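Local coordinates for receptor-type tyrosine-protein phosphatase C (Rattus norvegicus, PDB 5FN8), which dephosphorylates phosphotyrosine in proteins as the leukocyte receptor CD45 and is probably required for T-cell activation through the antigen receptor, the present fragment being its extracellular domains d3-d4, at residues 104-107 and 113-116; 141-146 and 155-160; 166-169 and 174-177. One frame throughout, in Å; residues are numbered along the deposited sequence.

Interaction 1 of 3, residues 104-107 and 113-116; sequences MKTS and SINV. With NAG (2-acetamido-2-deoxy-beta-D-glucopyranose), chain I.
The antiparallel hairpin of strands 104-108 and 114-119 is pinned here by Ser-107 and Asn-115, a hydrogen-bonded pair whose backbones exchange two bonds. Ser-107 N donates to Asn-115 O over 2.9 Å, and Asn-115 N returns the bond to Ser-107 O at 2.7 Å with an N-H...O angle of 170°. The strand segments run at 170° to each other. One residue further along, Thr-106 and Val-116 form the non-hydrogen-bonded pair, where the Val-116 CA hydrogen turns to Lys-105 O (CA to O 3.5 Å). Strand 114-119 in turn bonds to strand 151-154, through Ile-114 with Val-154 and Val-116 with Phe-152, which gives the three-stranded sheet of a fibronectin type III sandwich.

The two faces of this sheet differ in what they carry. On the face of Thr-106 and Val-116, the extended Met-104 chain, with CG opposite the backbone N (chi1 -165°), brings CE across to Val-116 CG1 at 3.9 Å. Phe-165 and Val-167 of the other sheet pack against this methionine. Thr-106 OG1 lies 3.5 Å from Ile-114 CG2, the branch methyl of an isoleucine that also touches Phe-165.

On the other face, Ser-107 OG approaches Asn-115 CB at 3.7 Å, alongside the start of a side chain whose end leads off from strand 104-108. Asn-115 ND2 is joined to C1 of an N-acetylglucosamine by a covalent bond of 1.4 Å, direct evidence of N-linked glycosylation on the side turned from Phe-165.

Interaction 2 of 3, residues 141-146 and 155-160; sequences LVKTFN and DNLYYS. With NAG (2-acetamido-2-deoxy-beta-D-glucopyranose), chain G.
Lys-143 reaches from strand 140-147 to the loop at 155-160 and makes both of the close contacts between them, one apolar and one polar. The closer-packed part is formed by its methylenes: CE lies 3.6 Å from Leu-157 CD2, and CD follows at 4.1 Å from the same methyl, so the two side chains meet at a slant, with one leucine branch doing the touching. The lysine chain is extended as far as CE and then bends (chi4 -68°), which leaves Asp-155 O beside the CE-NZ bond, equally far (3.3 Å) from Lys-143 CE and Lys-143 NZ. The hydrogen bond from NZ to this carbonyl oxygen is accordingly weak.

The polar side is looser. The carboxylate of Asp-155 stays apart from the amine, with OD1 5.5 Å from Lys-143 NZ; at that separation the opposite charges may attract but make no salt bridge. Leu-157 is buried, whereas Asn-156 and Tyr-158 beside it are exposed. Phe-145 points its side chain to the same side as Lys-143 but packs on Val-154 and Leu-133.

Two features mark strand 140-147 beyond the contact. Val-142 and Lys-143 both face Val-135, a classic beta bulge. At the far end Asn-146 ND2 is bonded covalently to NAG C1 (1.4 Å), the first sugar of an N-linked glycan, while Asn-146 OD1 is hydrogen-bonded by Arg-130 NE.

In the loop, Tyr-158 N donates to the hydroxyl of Tyr-163, five residues on. That bond from a tyrosine near the start of strand 162-170 back to the preceding loop fits the tyrosine corner of Greek-key sandwiches, as in fibronectin type III domains.

Interaction 3 of 3, residues 166-169 and 174-177; sequences LVYF and YLGD
The Tyr-168 ring receives Gly-176 O at its edge, close to the ring plane, with CD2 and the carbonyl oxygen 3.4 Å apart. Leu-175 and Asp-177 approach the ring obliquely, and the leucine's nearest contact is with the root of the side chain, Leu-175 CG to Tyr-168 CB at 4.0 Å. The ring arrives beside the loop because CG stands opposite the carbonyl carbon (chi1 -52°), while the hydroxyl at the far end is hydrogen-bonded to Glu-134 of strand 130-137. Packed on the loop at its near end and hydrogen-bonded at its hydroxyl, the tyrosine spans from the 174-177 loop to the neighbouring strand. The other ring, that of Phe-169, leads away from the loop and meets Tyr-131 edge-to-face, with Pro-98 and Pro-121 also against it.

The backbones provide a direct link and an indirect one. Gly-176 N donates to Phe-169 O over 3.0 Å at an N-H...O angle of 161°, and the same oxygen has the Leu-175 CA hydrogen near it, CA to O 3.4 Å. On the other side of Phe-169 the chains have separated: its N is 5.0 Å from Asp-177 O. A water fills in, accepting from Phe-169 N at 3.0 Å and donating to Asp-177 O at 2.9 Å. Direct pairing resumes where Val-167 bonds to Glu-179.

The Asp-177 side chain sets off away from strand 162-170, and OD1 forms a salt bridge with Arg-97 NH2. Lying between strands 162-170 and 179-184, the last two of the domain, the contact forms the base of the F-G loop of a fibronectin type III fold, its pairing opened locally by a water.

In the fold
All three contacts lie in the second fibronectin type III domain, d4; the phosphatase domains are not part of this fragment. Interaction 1 belongs to the three-stranded sheet, while interactions 2 and 3 reach the four-stranded one. The centres of interactions 1 and 2 are 12 Å apart, and Ile-114 CG1 packs on Leu-157 CD1 at 3.8 Å. Interaction 3, centred 17 Å from interaction 1, meets it through the core, where Met-104 CE is 3.7 Å from Val-167 CG2. Interactions 2 and 3 come no nearer than about 6 Å between protein atoms, yet the sugar on Asn-146 bridges them: NAG C8, its acetyl methyl, lies 3.6 Å from Leu-175 CD1.

Interaction 1 of 3, residues 104-107 and 113-116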
ATOM      1  N   MET B 104       3.768  -2.565  18.772  1.00 75.84           N
ATOM      2  CA  MET B 104       4.590  -3.465  19.576  1.00 74.71           C
ATOM      3  C   MET B 104       4.209  -3.360  21.043  1.00 82.96           C
ATOM      4  O   MET B 104       4.319  -2.281  21.650  1.00 84.10           O
ATOM      5  CB  MET B 104       6.082  -3.213  19.356  1.00 74.79           C
ATOM      6  CG  MET B 104       6.953  -4.329  19.887  1.00 75.90           C
ATOM      7  SD  MET B 104       8.657  -3.790  19.898  1.00 76.66           S
ATOM      8  CE  MET B 104       9.341  -4.837  21.213  1.00 73.54           C
ATOM      9  N   LYS B 105       3.714  -4.477  21.590  1.00 81.27           N
ATOM     10  CA  LYS B 105       3.298  -4.563  22.984  1.00 83.37           C
ATOM     11  C   LYS B 105       4.115  -5.584  23.754  1.00 89.28           C
ATOM     12  O   LYS B 105       4.212  -6.750  23.362  1.00 87.80           O
ATOM     13  CB  LYS B 105       1.806  -4.880  23.100  1.00 86.41           C
ATOM     14  CG  LYS B 105       1.084  -3.992  24.100  1.00 98.09           C
ATOM     15  CD  LYS B 105      -0.195  -3.481  23.487  1.00105.89           C
ATOM     16  CE  LYS B 105      -1.417  -4.256  23.923  1.00120.61           C
ATOM     17  NZ  LYS B 105      -2.288  -4.652  22.772  1.00130.76           N
ATOM     18  N   THR B 106       4.691  -5.133  24.863  1.00 88.59           N
ATOM     19  CA  THR B 106       5.487  -5.940  25.784  1.00 89.22           C
ATOM     20  C   THR B 106       4.670  -6.133  27.064  1.00 95.53           C
ATOM     21  O   THR B 106       4.191  -5.150  27.633  1.00 96.07           O
ATOM     22  CB  THR B 106       6.904  -5.341  25.935  1.00 97.86           C
ATOM     23  OG1 THR B 106       7.766  -6.318  26.474  1.00103.82           O
ATOM     24  CG2 THR B 106       6.954  -4.052  26.771  1.00 99.04           C
ATOM     25  N   SER B 107       4.456  -7.394  27.487  1.00 94.01           N
ATOM     26  CA  SER B 107       3.653  -7.706  28.684  1.00 96.05           C
ATOM     27  C   SER B 107       4.213  -8.865  29.544  1.00100.44           C
ATOM     28  O   SER B 107       4.790  -9.799  28.991  1.00 99.41           O
ATOM     29  CB  SER B 107       2.209  -8.004  28.282  1.00 99.41           C
ATOM     30  OG  SER B 107       2.025  -9.337  27.828  1.00104.86           O
ATOM     31  N   SER B 113       8.687 -14.492  32.812  1.00 90.09           N
ATOM     32  CA  SER B 113       8.166 -14.692  31.453  1.00 87.91           C
ATOM     33  C   SER B 113       7.572 -13.374  30.898  1.00 89.44           C
ATOM     34  O   SER B 113       6.841 -12.694  31.620  1.00 90.45           O
ATOM     35  CB  SER B 113       7.080 -15.768  31.496  1.00 93.01           C
ATOM     36  OG  SER B 113       6.874 -16.488  30.294  1.00102.09           O
ATOM     37  N   ILE B 114       7.886 -13.028  29.625  1.00 81.86           N
ATOM     38  CA  ILE B 114       7.430 -11.827  28.895  1.00 79.04           C
ATOM     39  C   ILE B 114       6.851 -12.240  27.554  1.00 80.63           C
ATOM     40  O   ILE B 114       7.436 -13.045  26.837  1.00 77.68           O
ATOM     41  CB  ILE B 114       8.580 -10.766  28.671  1.00 80.32           C
ATOM     42  CG1 ILE B 114       9.296 -10.278  29.965  1.00 81.29           C
ATOM     43  CG2 ILE B 114       8.203  -9.606  27.708  1.00 78.11           C
ATOM     44  CD1 ILE B 114       8.483  -9.747  31.045  1.00 90.23           C
ATOM     45  N   ASN B 115       5.714 -11.658  27.204  1.00 80.00           N
ATOM     46  CA  ASN B 115       5.045 -11.872  25.921  1.00 79.13           C
ATOM     47  C   ASN B 115       5.245 -10.609  25.077  1.00 78.76           C
ATOM     48  O   ASN B 115       5.104  -9.489  25.599  1.00 77.05           O
ATOM     49  CB  ASN B 115       3.551 -12.182  26.122  1.00 85.78           C
ATOM     50  CG  ASN B 115       3.179 -13.645  26.265  1.00122.96           C
ATOM     51  OD1 ASN B 115       4.020 -14.516  26.550  1.00114.64           O
ATOM     52  ND2 ASN B 115       1.877 -13.900  26.060  1.00130.21           N
ATOM     53  N   VAL B 116       5.664 -10.796  23.795  1.00 72.68           N
ATOM     54  CA  VAL B 116       5.919  -9.713  22.848  1.00 69.91           C
ATOM     55  C   VAL B 116       5.021  -9.905  21.609  1.00 74.31           C
ATOM     56  O   VAL B 116       4.975 -10.991  21.046  1.00 75.08           O
ATOM     57  CB  VAL B 116       7.431  -9.528  22.488  1.00 71.29           C
ATOM     58  CG1 VAL B 116       7.640  -8.296  21.590  1.00 69.09           C
ATOM     59  CG2 VAL B 116       8.302  -9.426  23.738  1.00 71.54           C
TER
HETATM   60  C1  NAG I1190       1.296 -15.209  26.149  1.00122.48           C
HETATM   61  C2  NAG I1190      -0.045 -15.164  26.883  1.00123.53           C
HETATM   62  C3  NAG I1190      -0.536 -16.610  26.963  1.00124.71           C
HETATM   63  C4  NAG I1190      -0.735 -17.183  25.561  1.00125.49           C
HETATM   64  C5  NAG I1190       0.528 -17.012  24.716  1.00125.19           C
HETATM   65  C6  NAG I1190       0.296 -17.283  23.244  1.00125.45           C
HETATM   66  C7  NAG I1190      -0.338 -13.318  28.499  1.00121.32           C
HETATM   67  C8  NAG I1190       0.008 -12.828  29.871  1.00121.30           C
HETATM   68  N2  NAG I1190       0.058 -14.572  28.207  1.00123.10           N
HETATM   69  O3  NAG I1190      -1.759 -16.670  27.690  1.00124.56           O
HETATM   70  O4  NAG I1190      -1.081 -18.563  25.641  1.00125.88           O
HETATM   71  O5  NAG I1190       1.015 -15.660  24.815  1.00124.41           O
HETATM   72  O6  NAG I1190       1.488 -17.166  22.472  1.00124.64           O
HETATM   73  O7  NAG I1190      -0.938 -12.612  27.691  1.00119.23           O

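Interaction 2 of 3, residues 141-146 and 155-160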
ATOM      1  N   LEU B 141      23.356  -9.475  24.264  1.00 61.27           N
ATOM      2  CA  LEU B 141      22.340 -10.324  23.642  1.00 58.52           C
ATOM      3  C   LEU B 141      22.071 -11.540  24.524  1.00 60.87           C
ATOM      4  O   LEU B 141      22.971 -12.298  24.846  1.00 59.11           O
ATOM      5  CB  LEU B 141      22.710 -10.735  22.206  1.00 56.99           C
ATOM      6  CG  LEU B 141      21.584 -11.327  21.343  1.00 57.05           C
ATOM      7  CD1 LEU B 141      20.457 -10.370  21.162  1.00 53.56           C
ATOM      8  CD2 LEU B 141      22.104 -11.748  20.007  1.00 57.18           C
ATOM      9  N   VAL B 142      20.830 -11.678  24.967  1.00 60.67           N
ATOM     10  CA  VAL B 142      20.412 -12.763  25.838  1.00 62.66           C
ATOM     11  C   VAL B 142      19.687 -13.876  25.054  1.00 63.52           C
ATOM     12  O   VAL B 142      19.962 -15.044  25.268  1.00 64.85           O
ATOM     13  CB  VAL B 142      19.658 -12.174  27.076  1.00 69.30           C
ATOM     14  CG1 VAL B 142      18.598 -13.117  27.625  1.00 70.78           C
ATOM     15  CG2 VAL B 142      20.647 -11.801  28.166  1.00 70.52           C
ATOM     16  N   LYS B 143      18.785 -13.504  24.131  1.00 58.42           N
ATOM     17  CA  LYS B 143      17.977 -14.427  23.324  1.00 57.10           C
ATOM     18  C   LYS B 143      17.669 -13.803  22.008  1.00 58.51           C
ATOM     19  O   LYS B 143      17.629 -12.584  21.900  1.00 57.91           O
ATOM     20  CB  LYS B 143      16.631 -14.748  24.021  1.00 60.87           C
ATOM     21  CG  LYS B 143      16.743 -15.423  25.399  1.00 61.66           C
ATOM     22  CD  LYS B 143      15.419 -15.430  26.109  1.00 65.59           C
ATOM     23  CE  LYS B 143      15.399 -16.124  27.455  1.00 68.64           C
ATOM     24  NZ  LYS B 143      15.602 -17.601  27.376  1.00 75.78           N
ATOM     25  N   THR B 144      17.437 -14.640  20.997  1.00 56.08           N
ATOM     26  CA  THR B 144      17.050 -14.233  19.652  1.00 55.40           C
ATOM     27  C   THR B 144      16.001 -15.211  19.088  1.00 57.13           C
ATOM     28  O   THR B 144      16.086 -16.402  19.360  1.00 55.02           O
ATOM     29  CB  THR B 144      18.258 -13.917  18.749  1.00 61.44           C
ATOM     30  OG1 THR B 144      17.756 -13.272  17.585  1.00 64.91           O
ATOM     31  CG2 THR B 144      19.008 -15.147  18.306  1.00 57.40           C
ATOM     32  N   PHE B 145      14.994 -14.690  18.329  1.00 51.17           N
ATOM     33  CA  PHE B 145      13.900 -15.487  17.749  1.00 49.45           C
ATOM     34  C   PHE B 145      13.598 -14.997  16.361  1.00 53.62           C
ATOM     35  O   PHE B 145      13.726 -13.811  16.087  1.00 52.13           O
ATOM     36  CB  PHE B 145      12.614 -15.351  18.570  1.00 51.36           C
ATOM     37  CG  PHE B 145      12.664 -15.651  20.044  1.00 51.95           C
ATOM     38  CD1 PHE B 145      13.117 -14.696  20.948  1.00 54.73           C
ATOM     39  CD2 PHE B 145      12.116 -16.823  20.546  1.00 52.55           C
ATOM     40  CE1 PHE B 145      13.150 -14.974  22.327  1.00 56.83           C
ATOM     41  CE2 PHE B 145      12.126 -17.091  21.930  1.00 55.81           C
ATOM     42  CZ  PHE B 145      12.661 -16.177  22.803  1.00 54.09           C
ATOM     43  N   ASN B 146      13.184 -15.910  15.490  1.00 52.49           N
ATOM     44  CA  ASN B 146      12.882 -15.663  14.090  1.00 52.71           C
ATOM     45  C   ASN B 146      11.582 -16.418  13.807  1.00 62.29           C
ATOM     46  O   ASN B 146      11.557 -17.641  13.858  1.00 63.49           O
ATOM     47  CB  ASN B 146      14.042 -16.161  13.201  1.00 47.16           C
ATOM     48  CG  ASN B 146      13.812 -16.038  11.723  1.00 71.33           C
ATOM     49  OD1 ASN B 146      12.705 -15.781  11.277  1.00 57.66           O
ATOM     50  ND2 ASN B 146      14.858 -16.213  10.940  1.00 78.39           N
ATOM     51  N   ASP B 155      10.503 -16.798  27.969  1.00 82.93           N
ATOM     52  CA  ASP B 155      10.503 -17.325  29.325  1.00 85.14           C
ATOM     53  C   ASP B 155      11.893 -17.660  29.885  1.00 89.76           C
ATOM     54  O   ASP B 155      12.895 -17.453  29.207  1.00 88.31           O
ATOM     55  CB  ASP B 155       9.497 -18.486  29.447  1.00 88.87           C
ATOM     56  CG  ASP B 155       9.609 -19.587  28.410  1.00 99.14           C
ATOM     57  OD1 ASP B 155      10.740 -20.066  28.171  1.00 98.65           O
ATOM     58  OD2 ASP B 155       8.556 -20.018  27.887  1.00107.05           O
ATOM     59  N   ASN B 156      11.938 -18.110  31.151  1.00 88.93           N
ATOM     60  CA  ASN B 156      13.151 -18.485  31.880  1.00 89.79           C
ATOM     61  C   ASN B 156      14.193 -17.344  32.004  1.00 91.82           C
ATOM     62  O   ASN B 156      15.412 -17.570  31.882  1.00 93.27           O
ATOM     63  CB  ASN B 156      13.740 -19.836  31.388  1.00 90.18           C
ATOM     64  CG  ASN B 156      12.741 -20.988  31.324  1.00117.65           C
ATOM     65  OD1 ASN B 156      11.875 -21.165  32.197  1.00116.82           O
ATOM     66  ND2 ASN B 156      12.852 -21.818  30.291  1.00106.80           N
ATOM     67  N   LEU B 157      13.694 -16.120  32.285  1.00 83.92           N
ATOM     68  CA  LEU B 157      14.527 -14.931  32.489  1.00 81.46           C
ATOM     69  C   LEU B 157      14.859 -14.787  33.985  1.00 87.79           C
ATOM     70  O   LEU B 157      14.311 -15.528  34.808  1.00 89.45           O
ATOM     71  CB  LEU B 157      13.802 -13.657  31.979  1.00 79.33           C
ATOM     72  CG  LEU B 157      13.347 -13.605  30.511  1.00 80.72           C
ATOM     73  CD1 LEU B 157      12.326 -12.528  30.327  1.00 80.75           C
ATOM     74  CD2 LEU B 157      14.513 -13.325  29.557  1.00 78.67           C
ATOM     75  N   TYR B 158      15.761 -13.850  34.345  1.00 84.08           N
ATOM     76  CA  TYR B 158      16.085 -13.594  35.756  1.00 85.38           C
ATOM     77  C   TYR B 158      14.922 -12.785  36.356  1.00 90.63           C
ATOM     78  O   TYR B 158      14.205 -12.108  35.605  1.00 87.40           O
ATOM     79  CB  TYR B 158      17.454 -12.913  35.924  1.00 85.90           C
ATOM     80  CG  TYR B 158      18.632 -13.787  35.523  1.00 87.69           C
ATOM     81  CD1 TYR B 158      18.919 -14.965  36.210  1.00 92.72           C
ATOM     82  CD2 TYR B 158      19.504 -13.397  34.512  1.00 85.99           C
ATOM     83  CE1 TYR B 158      20.023 -15.752  35.873  1.00 94.77           C
ATOM     84  CE2 TYR B 158      20.596 -14.188  34.150  1.00 86.67           C
ATOM     85  CZ  TYR B 158      20.863 -15.356  34.845  1.00 98.27           C
ATOM     86  OH  TYR B 158      21.956 -16.128  34.506  1.00 98.46           O
ATOM     87  N   TYR B 159      14.709 -12.913  37.685  1.00 91.20           N
ATOM     88  CA  TYR B 159      13.569 -12.394  38.450  1.00 93.75           C
ATOM     89  C   TYR B 159      13.308 -10.897  38.615  1.00103.00           C
ATOM     90  O   TYR B 159      12.125 -10.501  38.620  1.00105.64           O
ATOM     91  CB  TYR B 159      13.367 -13.150  39.776  1.00 96.91           C
ATOM     92  CG  TYR B 159      12.650 -14.465  39.567  1.00 98.16           C
ATOM     93  CD1 TYR B 159      11.285 -14.499  39.274  1.00 99.59           C
ATOM     94  CD2 TYR B 159      13.345 -15.671  39.579  1.00 99.46           C
ATOM     95  CE1 TYR B 159      10.622 -15.708  39.054  1.00100.38           C
ATOM     96  CE2 TYR B 159      12.692 -16.886  39.358  1.00101.48           C
ATOM     97  CZ  TYR B 159      11.328 -16.899  39.089  1.00108.35           C
ATOM     98  OH  TYR B 159      10.664 -18.081  38.841  1.00108.92           O
ATOM     99  N   SER B 160      14.348 -10.071  38.806  1.00 98.90           N
ATOM    100  CA  SER B 160      14.102  -8.628  38.965  1.00 98.61           C
ATOM    101  C   SER B 160      15.088  -7.903  38.077  1.00100.77           C
ATOM    102  O   SER B 160      15.985  -7.198  38.543  1.00101.10           O
ATOM    103  CB  SER B 160      14.198  -8.206  40.432  1.00104.05           C
ATOM    104  OG  SER B 160      12.991  -8.470  41.127  1.00112.03           O
TER
HETATM  105  C1  NAG G1188      14.773 -16.169   9.510  1.00 85.62           C
HETATM  106  C2  NAG G1188      16.072 -15.647   8.890  1.00 86.97           C
HETATM  107  C3  NAG G1188      16.135 -15.917   7.383  1.00 91.37           C
HETATM  108  C4  NAG G1188      15.704 -17.340   7.045  1.00 94.83           C
HETATM  109  C5  NAG G1188      14.351 -17.677   7.664  1.00 93.03           C
HETATM  110  C6  NAG G1188      13.940 -19.117   7.435  1.00 93.50           C
HETATM  111  C7  NAG G1188      17.124 -13.375   8.903  1.00 87.76           C
HETATM  112  C8  NAG G1188      17.005 -11.996   9.472  1.00 84.66           C
HETATM  113  N2  NAG G1188      16.094 -14.215   9.169  1.00 85.11           N
HETATM  114  O3  NAG G1188      17.482 -15.771   6.940  1.00 94.49           O
HETATM  115  O4  NAG G1188      15.638 -17.478   5.628  1.00 99.97           O
HETATM  116  O5  NAG G1188      14.419 -17.493   9.086  1.00 89.87           O
HETATM  117  O6  NAG G1188      12.656 -19.410   7.968  1.00 93.19           O
HETATM  118  O7  NAG G1188      18.089 -13.705   8.218  1.00 93.97           O

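Interaction 3 of 3, residues 166-169 and 174-177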
ATOM      1  N   LEU B 166      13.804  -5.859  21.094  1.00 59.68           N
ATOM      2  CA  LEU B 166      13.990  -5.236  19.791  1.00 55.75           C
ATOM      3  C   LEU B 166      13.399  -6.151  18.748  1.00 57.83           C
ATOM      4  O   LEU B 166      13.893  -7.258  18.570  1.00 58.55           O
ATOM      5  CB  LEU B 166      15.490  -5.040  19.520  1.00 54.89           C
ATOM      6  CG  LEU B 166      16.307  -4.175  20.490  1.00 58.88           C
ATOM      7  CD1 LEU B 166      16.940  -5.028  21.621  1.00 60.41           C
ATOM      8  CD2 LEU B 166      17.439  -3.503  19.743  1.00 58.10           C
ATOM      9  N   VAL B 167      12.306  -5.717  18.098  1.00 53.79           N
ATOM     10  CA  VAL B 167      11.637  -6.446  17.026  1.00 51.99           C
ATOM     11  C   VAL B 167      11.994  -5.801  15.696  1.00 54.51           C
ATOM     12  O   VAL B 167      11.811  -4.603  15.563  1.00 53.69           O
ATOM     13  CB  VAL B 167      10.094  -6.583  17.177  1.00 54.57           C
ATOM     14  CG1 VAL B 167       9.505  -7.390  16.000  1.00 53.82           C
ATOM     15  CG2 VAL B 167       9.730  -7.247  18.490  1.00 54.43           C
ATOM     16  N   TYR B 168      12.566  -6.580  14.753  1.00 50.19           N
ATOM     17  CA  TYR B 168      12.893  -6.138  13.385  1.00 49.34           C
ATOM     18  C   TYR B 168      12.045  -6.975  12.444  1.00 52.90           C
ATOM     19  O   TYR B 168      11.781  -8.154  12.715  1.00 52.98           O
ATOM     20  CB  TYR B 168      14.346  -6.462  12.984  1.00 50.54           C
ATOM     21  CG  TYR B 168      15.419  -6.010  13.940  1.00 52.58           C
ATOM     22  CD1 TYR B 168      15.610  -6.658  15.164  1.00 53.41           C
ATOM     23  CD2 TYR B 168      16.291  -4.977  13.603  1.00 53.45           C
ATOM     24  CE1 TYR B 168      16.612  -6.251  16.045  1.00 53.06           C
ATOM     25  CE2 TYR B 168      17.310  -4.578  14.467  1.00 54.09           C
ATOM     26  CZ  TYR B 168      17.467  -5.219  15.683  1.00 58.92           C
ATOM     27  OH  TYR B 168      18.498  -4.823  16.487  1.00 57.60           O
ATOM     28  N   PHE B 169      11.677  -6.385  11.316  1.00 51.26           N
ATOM     29  CA  PHE B 169      10.981  -7.099  10.250  1.00 50.41           C
ATOM     30  C   PHE B 169      12.015  -7.503   9.230  1.00 52.01           C
ATOM     31  O   PHE B 169      12.884  -6.696   8.886  1.00 51.34           O
ATOM     32  CB  PHE B 169       9.929  -6.214   9.576  1.00 50.11           C
ATOM     33  CG  PHE B 169       9.029  -6.979   8.630  1.00 49.36           C
ATOM     34  CD1 PHE B 169       7.954  -7.718   9.110  1.00 51.24           C
ATOM     35  CD2 PHE B 169       9.197  -6.883   7.253  1.00 48.97           C
ATOM     36  CE1 PHE B 169       7.087  -8.376   8.228  1.00 50.39           C
ATOM     37  CE2 PHE B 169       8.348  -7.556   6.388  1.00 50.87           C
ATOM     38  CZ  PHE B 169       7.294  -8.285   6.886  1.00 48.22           C
ATOM     39  N   TYR B 174      16.077  -8.001   3.347  1.00 53.74           N
ATOM     40  CA  TYR B 174      16.530  -6.920   4.225  1.00 53.98           C
ATOM     41  C   TYR B 174      15.856  -6.928   5.543  1.00 57.63           C
ATOM     42  O   TYR B 174      14.702  -7.330   5.656  1.00 59.45           O
ATOM     43  CB  TYR B 174      16.283  -5.532   3.587  1.00 55.39           C
ATOM     44  CG  TYR B 174      17.082  -5.293   2.330  1.00 59.18           C
ATOM     45  CD1 TYR B 174      18.433  -4.965   2.389  1.00 61.28           C
ATOM     46  CD2 TYR B 174      16.485  -5.384   1.071  1.00 61.71           C
ATOM     47  CE1 TYR B 174      19.184  -4.788   1.231  1.00 65.22           C
ATOM     48  CE2 TYR B 174      17.221  -5.177  -0.100  1.00 62.89           C
ATOM     49  CZ  TYR B 174      18.565  -4.856  -0.015  1.00 71.93           C
ATOM     50  OH  TYR B 174      19.315  -4.692  -1.158  1.00 70.62           O
ATOM     51  N   LEU B 175      16.561  -6.403   6.531  1.00 52.37           N
ATOM     52  CA  LEU B 175      16.075  -6.200   7.879  1.00 52.52           C
ATOM     53  C   LEU B 175      15.817  -4.682   7.959  1.00 57.26           C
ATOM     54  O   LEU B 175      16.626  -3.900   7.464  1.00 58.06           O
ATOM     55  CB  LEU B 175      17.220  -6.575   8.836  1.00 53.37           C
ATOM     56  CG  LEU B 175      16.963  -7.275  10.126  1.00 58.18           C
ATOM     57  CD1 LEU B 175      16.082  -8.508   9.948  1.00 57.27           C
ATOM     58  CD2 LEU B 175      18.264  -7.750  10.657  1.00 65.55           C
ATOM     59  N   GLY B 176      14.700  -4.292   8.544  1.00 53.57           N
ATOM     60  CA  GLY B 176      14.388  -2.889   8.772  1.00 54.41           C
ATOM     61  C   GLY B 176      14.885  -2.418  10.131  1.00 61.44           C
ATOM     62  O   GLY B 176      15.645  -3.121  10.819  1.00 64.60           O
ATOM     63  N   ASP B 177      14.470  -1.229  10.542  1.00 57.17           N
ATOM     64  CA  ASP B 177      14.836  -0.657  11.846  1.00 57.67           C
ATOM     65  C   ASP B 177      14.054  -1.356  12.961  1.00 58.73           C
ATOM     66  O   ASP B 177      12.890  -1.741  12.736  1.00 57.31           O
ATOM     67  CB  ASP B 177      14.525   0.861  11.877  1.00 60.66           C
ATOM     68  CG  ASP B 177      15.485   1.752  11.105  1.00 68.77           C
ATOM     69  OD1 ASP B 177      16.666   1.350  10.923  1.00 68.56           O
ATOM     70  OD2 ASP B 177      15.093   2.886  10.776  1.00 77.70           O
TER
HETATM   71  O   HOH W   1      11.838  -3.486  10.697  1.00 54.92           O